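Side-chain contacts in putative cytidylyltransferase (Burkholderia pseudomallei, PDB 5X9Q), which probably transfers the adenylyl group of ATP to D-glycero-beta-D-manno-heptose 1-phosphate, giving ADP-heptose and diphosphate in heptose biosynthesis: residues 20-23 with 24-28; 46-50 with 51-55. All blocks are in the same frame, centred on the assembly; numbering follows the deposited sequence.

Interaction 1 (20-23 with 24-28); sequences KLIT and RDALA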
ATOM      1  N   LYS A  20      -8.036 -10.434  -5.762  1.00 35.70           N
ATOM      2  CA  LYS A  20      -7.560 -11.138  -4.591  1.00 35.09           C
ATOM      3  C   LYS A  20      -8.542 -11.413  -3.467  1.00 35.82           C
ATOM      4  O   LYS A  20      -8.262 -12.254  -2.608  1.00 33.72           O
ATOM      5  CB  LYS A  20      -6.374 -10.348  -4.066  1.00 27.93           C
ATOM      6  CG  LYS A  20      -5.338 -10.096  -5.101  1.00 27.29           C
ATOM      7  CD  LYS A  20      -4.166  -9.363  -4.514  1.00 28.34           C
ATOM      8  CE  LYS A  20      -3.214  -8.919  -5.609  1.00 30.72           C
ATOM      9  NZ  LYS A  20      -2.040  -8.160  -5.049  1.00 31.12           N
ATOM     10  N   LEU A  21      -9.667 -10.704  -3.467  1.00 33.87           N
ATOM     11  CA  LEU A  21     -10.687 -10.888  -2.446  1.00 32.95           C
ATOM     12  C   LEU A  21     -11.387 -12.209  -2.715  1.00 36.11           C
ATOM     13  O   LEU A  21     -11.961 -12.407  -3.786  1.00 38.76           O
ATOM     14  CB  LEU A  21     -11.694  -9.738  -2.476  1.00 34.32           C
ATOM     15  CG  LEU A  21     -11.109  -8.326  -2.565  1.00 37.70           C
ATOM     16  CD1 LEU A  21     -12.191  -7.319  -2.925  1.00 41.92           C
ATOM     17  CD2 LEU A  21     -10.427  -7.944  -1.261  1.00 30.40           C
ATOM     18  N   ILE A  22     -11.373 -13.093  -1.748  1.00 37.20           N
ATOM     19  CA  ILE A  22     -11.943 -14.394  -1.908  1.00 38.45           C
ATOM     20  C   ILE A  22     -12.664 -14.882  -0.656  1.00 38.62           C
ATOM     21  O   ILE A  22     -12.383 -14.464   0.430  1.00 37.34           O
ATOM     22  CB  ILE A  22     -10.823 -15.362  -2.300  1.00 36.46           C
ATOM     23  CG1 ILE A  22     -11.339 -16.735  -2.533  1.00 42.29           C
ATOM     24  CG2 ILE A  22      -9.804 -15.539  -1.210  1.00 36.20           C
ATOM     25  CD1 ILE A  22     -10.457 -17.487  -3.475  1.00 43.37           C
ATOM     26  N   THR A  23     -13.613 -15.766  -0.837  1.00 36.08           N
ATOM     27  CA  THR A  23     -14.335 -16.337   0.293  1.00 38.59           C
ATOM     28  C   THR A  23     -13.639 -17.581   0.832  1.00 39.18           C
ATOM     29  O   THR A  23     -12.919 -18.267   0.106  1.00 44.05           O
ATOM     30  CB  THR A  23     -15.782 -16.699  -0.088  1.00 42.51           C
ATOM     31  OG1 THR A  23     -15.779 -17.795  -1.012  1.00 41.91           O
ATOM     32  CG2 THR A  23     -16.480 -15.507  -0.726  1.00 28.96           C
ATOM     33  N   ARG A  24     -13.857 -17.865   2.111  1.00 37.61           N
ATOM     34  CA  ARG A  24     -13.256 -19.021   2.750  1.00 38.42           C
ATOM     35  C   ARG A  24     -13.500 -20.293   1.926  1.00 45.98           C
ATOM     36  O   ARG A  24     -12.582 -21.103   1.747  1.00 41.54           O
ATOM     37  CB  ARG A  24     -13.769 -19.190   4.184  1.00 36.58           C
ATOM     38  CG  ARG A  24     -13.344 -20.531   4.768  1.00 43.68           C
ATOM     39  CD  ARG A  24     -13.846 -20.818   6.175  1.00 39.65           C
ATOM     40  NE  ARG A  24     -13.723 -19.672   7.070  1.00 40.50           N
ATOM     41  CZ  ARG A  24     -13.759 -19.769   8.396  1.00 36.70           C
ATOM     42  NH1 ARG A  24     -13.866 -20.966   8.975  1.00 35.80           N
ATOM     43  NH2 ARG A  24     -13.646 -18.678   9.141  1.00 36.61           N
ATOM     44  N   ASP A  25     -14.725 -20.464   1.421  1.00 44.72           N
ATOM     45  CA  ASP A  25     -15.071 -21.669   0.653  1.00 45.61           C
ATOM     46  C   ASP A  25     -14.258 -21.737  -0.635  1.00 41.91           C
ATOM     47  O   ASP A  25     -13.673 -22.774  -0.971  1.00 45.59           O
ATOM     48  CB  ASP A  25     -16.565 -21.703   0.309  1.00 49.31           C
ATOM     49  CG  ASP A  25     -17.430 -22.159   1.470  1.00 60.07           C
ATOM     50  OD1 ASP A  25     -16.943 -22.953   2.305  1.00 56.48           O
ATOM     51  OD2 ASP A  25     -18.604 -21.731   1.533  1.00 67.06           O
ATOM     52  N   ALA A  26     -14.203 -20.619  -1.345  1.00 40.10           N
ATOM     53  CA  ALA A  26     -13.432 -20.559  -2.572  1.00 38.17           C
ATOM     54  C   ALA A  26     -11.941 -20.789  -2.308  1.00 42.50           C
ATOM     55  O   ALA A  26     -11.295 -21.538  -3.032  1.00 48.93           O
ATOM     56  CB  ALA A  26     -13.641 -19.231  -3.243  1.00 38.44           C
ATOM     57  N   LEU A  27     -11.408 -20.201  -1.242  1.00 39.18           N
ATOM     58  CA  LEU A  27      -9.994 -20.381  -0.939  1.00 37.63           C
ATOM     59  C   LEU A  27      -9.747 -21.838  -0.582  1.00 38.20           C
ATOM     60  O   LEU A  27      -8.700 -22.397  -0.917  1.00 36.92           O
ATOM     61  CB  LEU A  27      -9.527 -19.454   0.185  1.00 37.48           C
ATOM     62  CG  LEU A  27      -8.036 -19.591   0.527  1.00 40.17           C
ATOM     63  CD1 LEU A  27      -7.145 -19.346  -0.704  1.00 32.53           C
ATOM     64  CD2 LEU A  27      -7.636 -18.657   1.649  1.00 33.04           C
ATOM     65  N   ALA A  28     -10.702 -22.450   0.115  1.00 39.21           N
ATOM     66  CA  ALA A  28     -10.590 -23.864   0.465  1.00 43.58           C
ATOM     67  C   ALA A  28     -10.516 -24.792  -0.760  1.00 40.86           C
ATOM     68  O   ALA A  28      -9.734 -25.749  -0.776  1.00 43.42           O
ATOM     69  CB  ALA A  28     -11.749 -24.265   1.353  1.00 47.19           C
TER
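Thr23 and Ile22 meet the first turn of helix 24-30, Thr23 through its hydroxyl and carbonyl oxygens and Ile22 through its apolar branches. Arg24 opens the helix, and its side chain leads away from the 20-23 segment. CG is anti to the backbone N and the chain bends at chi3, a path that carries the guanidinium to a salt bridge with Glu111 through NH2 and a hydrogen bond to Ser116 OG through NH1. Asp25 touches the preceding loop lightly: its CB is 4.2 Å from Thr23 OG1.

Ala26 is where the loop grips the first turn. Its backbone N donates to Thr23 OG1 over 3.3 Å, with an N-H...O angle of 162°, and its CB lies 3.4 Å from the same oxygen. The Thr23 hydroxyl is placed for this by a chi1 of 68°, which sets OG1 between the backbone N and the carbonyl carbon and turns it toward the start of the helix. This is a side-chain N-cap: Thr23 stands just before helix 24-30 and offers an acceptor to an N-H of the first turn, which has no carbonyl of an earlier helical turn to bond to. The same methyl also meets Ile22, whose CG1 is 3.5 Å from Ala26 CB, with CD1 close by.

Leu27 N then bonds to Thr23 O at 2.8 Å and 165°, the first i to i+4 bond of the helix, so Thr23 holds two successive amides, one through its hydroxyl and one through its carbonyl. Leu27 CB is 4.2 Å from Ile22 CG2, and the two side chains cross at about a right angle. Both also rest on Val107 of strand 105-109, and Leu27 reaches Val121 of helix 115-121.

Interaction 2 (46-50 with 51-55); sequences DILHR and GHVSY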
ATOM      1  N   ASP A  46      -6.614  -1.756  10.202  1.00 30.82           N
ATOM      2  CA  ASP A  46      -7.540  -0.603  10.133  1.00 31.14           C
ATOM      3  C   ASP A  46      -6.942   0.527   9.309  1.00 29.92           C
ATOM      4  O   ASP A  46      -7.529   0.961   8.325  1.00 34.38           O
ATOM      5  CB  ASP A  46      -7.896  -0.069  11.529  1.00 35.27           C
ATOM      6  CG  ASP A  46      -9.281   0.625  11.568  1.00 44.36           C
ATOM      7  OD1 ASP A  46      -9.941   0.724  10.506  1.00 42.69           O
ATOM      8  OD2 ASP A  46      -9.683   1.141  12.644  1.00 46.74           O
ATOM      9  N   ILE A  47      -5.787   1.017   9.745  1.00 36.31           N
ATOM     10  CA  ILE A  47      -4.994   1.994   8.995  1.00 36.54           C
ATOM     11  C   ILE A  47      -3.632   1.404   8.692  1.00 36.00           C
ATOM     12  O   ILE A  47      -2.896   1.065   9.617  1.00 39.51           O
ATOM     13  CB  ILE A  47      -4.804   3.319   9.757  1.00 34.02           C
ATOM     14  CG1 ILE A  47      -6.145   4.020   9.913  1.00 42.55           C
ATOM     15  CG2 ILE A  47      -3.908   4.264   8.983  1.00 35.73           C
ATOM     16  CD1 ILE A  47      -6.081   5.173  10.864  1.00 56.57           C
ATOM     17  N   LEU A  48      -3.310   1.250   7.407  1.00 38.04           N
ATOM     18  CA  LEU A  48      -2.015   0.703   7.019  1.00 36.75           C
ATOM     19  C   LEU A  48      -0.923   1.676   7.367  1.00 38.72           C
ATOM     20  O   LEU A  48      -1.025   2.867   7.065  1.00 38.08           O
ATOM     21  CB  LEU A  48      -1.949   0.387   5.526  1.00 39.94           C
ATOM     22  CG  LEU A  48      -2.521  -0.916   4.991  1.00 39.35           C
ATOM     23  CD1 LEU A  48      -2.229  -1.005   3.515  1.00 37.27           C
ATOM     24  CD2 LEU A  48      -1.835  -2.052   5.685  1.00 34.83           C
ATOM     25  N   HIS A  49       0.146   1.160   7.958  1.00 33.41           N
ATOM     26  CA  HIS A  49       1.331   1.960   8.172  1.00 33.28           C
ATOM     27  C   HIS A  49       2.527   1.178   7.650  1.00 37.14           C
ATOM     28  O   HIS A  49       2.380   0.045   7.185  1.00 34.13           O
ATOM     29  CB  HIS A  49       1.510   2.317   9.648  1.00 29.76           C
ATOM     30  CG  HIS A  49       1.489   1.137  10.561  1.00 39.98           C
ATOM     31  ND1 HIS A  49       2.526   0.224  10.624  1.00 42.74           N
ATOM     32  CD2 HIS A  49       0.599   0.756  11.511  1.00 42.70           C
ATOM     33  CE1 HIS A  49       2.245  -0.698  11.528  1.00 43.44           C
ATOM     34  NE2 HIS A  49       1.081  -0.399  12.082  1.00 43.79           N
ATOM     35  N   ARG A  50       3.703   1.786   7.726  1.00 34.60           N
ATOM     36  CA  ARG A  50       4.896   1.214   7.129  1.00 38.89           C
ATOM     37  C   ARG A  50       5.312  -0.130   7.737  1.00 37.47           C
ATOM     38  O   ARG A  50       5.875  -0.977   7.046  1.00 37.01           O
ATOM     39  CB  ARG A  50       6.042   2.217   7.228  1.00 41.96           C
ATOM     40  CG  ARG A  50       7.263   1.790   6.470  1.00 35.79           C
ATOM     41  CD  ARG A  50       8.369   2.785   6.633  1.00 39.49           C
ATOM     42  NE  ARG A  50       9.465   2.456   5.740  1.00 54.89           N
ATOM     43  CZ  ARG A  50      10.429   3.300   5.401  1.00 56.95           C
ATOM     44  NH1 ARG A  50      10.433   4.535   5.896  1.00 49.05           N
ATOM     45  NH2 ARG A  50      11.389   2.903   4.574  1.00 61.64           N
ATOM     46  N   GLY A  51       5.032  -0.329   9.020  1.00 38.21           N
ATOM     47  CA  GLY A  51       5.341  -1.594   9.673  1.00 36.27           C
ATOM     48  C   GLY A  51       4.524  -2.734   9.093  1.00 33.79           C
ATOM     49  O   GLY A  51       5.034  -3.825   8.866  1.00 37.64           O
ATOM     50  N   HIS A  52       3.254  -2.458   8.829  1.00 31.83           N
ATOM     51  CA  HIS A  52       2.359  -3.405   8.188  1.00 30.40           C
ATOM     52  C   HIS A  52       2.907  -3.891   6.852  1.00 30.54           C
ATOM     53  O   HIS A  52       2.979  -5.090   6.609  1.00 31.85           O
ATOM     54  CB  HIS A  52       1.001  -2.763   7.953  1.00 30.73           C
ATOM     55  CG  HIS A  52       0.159  -2.648   9.182  1.00 33.52           C
ATOM     56  ND1 HIS A  52      -0.536  -1.503   9.497  1.00 35.21           N
ATOM     57  CD2 HIS A  52      -0.129  -3.543  10.156  1.00 37.37           C
ATOM     58  CE1 HIS A  52      -1.219  -1.697  10.610  1.00 42.31           C
ATOM     59  NE2 HIS A  52      -0.989  -2.926  11.030  1.00 42.20           N
ATOM     60  N   VAL A  53       3.288  -2.969   5.974  1.00 32.03           N
ATOM     61  CA  VAL A  53       3.704  -3.378   4.636  1.00 29.56           C
ATOM     62  C   VAL A  53       5.102  -3.973   4.622  1.00 28.43           C
ATOM     63  O   VAL A  53       5.373  -4.861   3.821  1.00 32.74           O
ATOM     64  CB  VAL A  53       3.596  -2.215   3.607  1.00 27.09           C
ATOM     65  CG1 VAL A  53       2.119  -1.760   3.490  1.00 26.21           C
ATOM     66  CG2 VAL A  53       4.513  -1.060   3.961  1.00 28.57           C
ATOM     67  N   SER A  54       5.975  -3.499   5.506  1.00 27.55           N
ATOM     68  CA  SER A  54       7.331  -4.026   5.585  1.00 30.53           C
ATOM     69  C   SER A  54       7.235  -5.496   5.974  1.00 29.00           C
ATOM     70  O   SER A  54       7.907  -6.353   5.401  1.00 30.06           O
ATOM     71  CB  SER A  54       8.153  -3.255   6.616  1.00 34.03           C
ATOM     72  OG  SER A  54       8.530  -1.983   6.118  1.00 48.24           O
ATOM     73  N   TYR A  55       6.380  -5.796   6.940  1.00 30.81           N
ATOM     74  CA  TYR A  55       6.165  -7.141   7.408  1.00 26.33           C
ATOM     75  C   TYR A  55       5.356  -7.960   6.431  1.00 29.31           C
ATOM     76  O   TYR A  55       5.577  -9.132   6.345  1.00 30.66           O
ATOM     77  CB  TYR A  55       5.605  -7.162   8.839  1.00 33.05           C
ATOM     78  CG  TYR A  55       4.295  -7.863   9.057  1.00 30.94           C
ATOM     79  CD1 TYR A  55       4.206  -9.230   9.109  1.00 33.01           C
ATOM     80  CD2 TYR A  55       3.157  -7.152   9.184  1.00 28.66           C
ATOM     81  CE1 TYR A  55       2.993  -9.863   9.281  1.00 29.69           C
ATOM     82  CE2 TYR A  55       1.948  -7.758   9.377  1.00 34.90           C
ATOM     83  CZ  TYR A  55       1.870  -9.103   9.416  1.00 35.36           C
ATOM     84  OH  TYR A  55       0.637  -9.621   9.595  1.00 40.30           O
TER
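His49 and His52 meet ring on ring in an offset stack, with centroids 3.6 Å apart and planes inclined by 24°. His52 ND1 sits over the centre of the His49 ring, whereas His49 NE2 lies above the His52 ring toward its rim. A chi1 of 53° on His49, placing CG between its backbone N and carbonyl carbon, brings the imidazole back over the helix start.

Among the hydrogen bonds, His49 and His52 form a capping box, in which His49 N donates to His52 ND1 at 3.2 Å, arriving close to the imidazole plane. The N-cap bond is separate and weak, from Gly51 N to His49 ND1 at 3.0 Å and 124°. Arg50 O, at the next residue after His49, accepts from Ser54 one turn on, through N and through OG, from opposite faces of the carbonyl plane. Residues 49-52 read HRGH, consistent with the HIGH-type nucleotide-binding motif of cytidylyltransferase-like enzymes.

Among apolar contacts, Leu48 CD2 lies 3.7 Å from His52 CB, and Leu48 CD1 is 4.4 Å from Val53 CG1.

The extended side chain of Arg50 reaches the second subunit in salt bridges, NH1 to Asp92 and NH2 to Glu18 of that subunit. The loop arrives from strand 38-43 and enters helix 50-62; Tyr55 OH bonds back to Thr41 on that strand, and Leu48 packs on Leu96 of helix 90-98.

From the N terminus, interaction 1 comes first, closing the short turn into helix 24-30, and interaction 2 follows where the loop after strand 38-43 enters helix 50-62. They lie in series, neither nesting nor crossing, and do not touch: their centres are 23 Å apart, their nearest atoms about 11 Å, on opposite sides of the chain's centre. Both sit at helix N termini. Interaction 1 fastens its helix to edge strand 105-109 and helix 115-121, whereas interaction 2 joins the loop after central strand 38-43 of the parallel sheet to helix 50-62 and faces the second subunit.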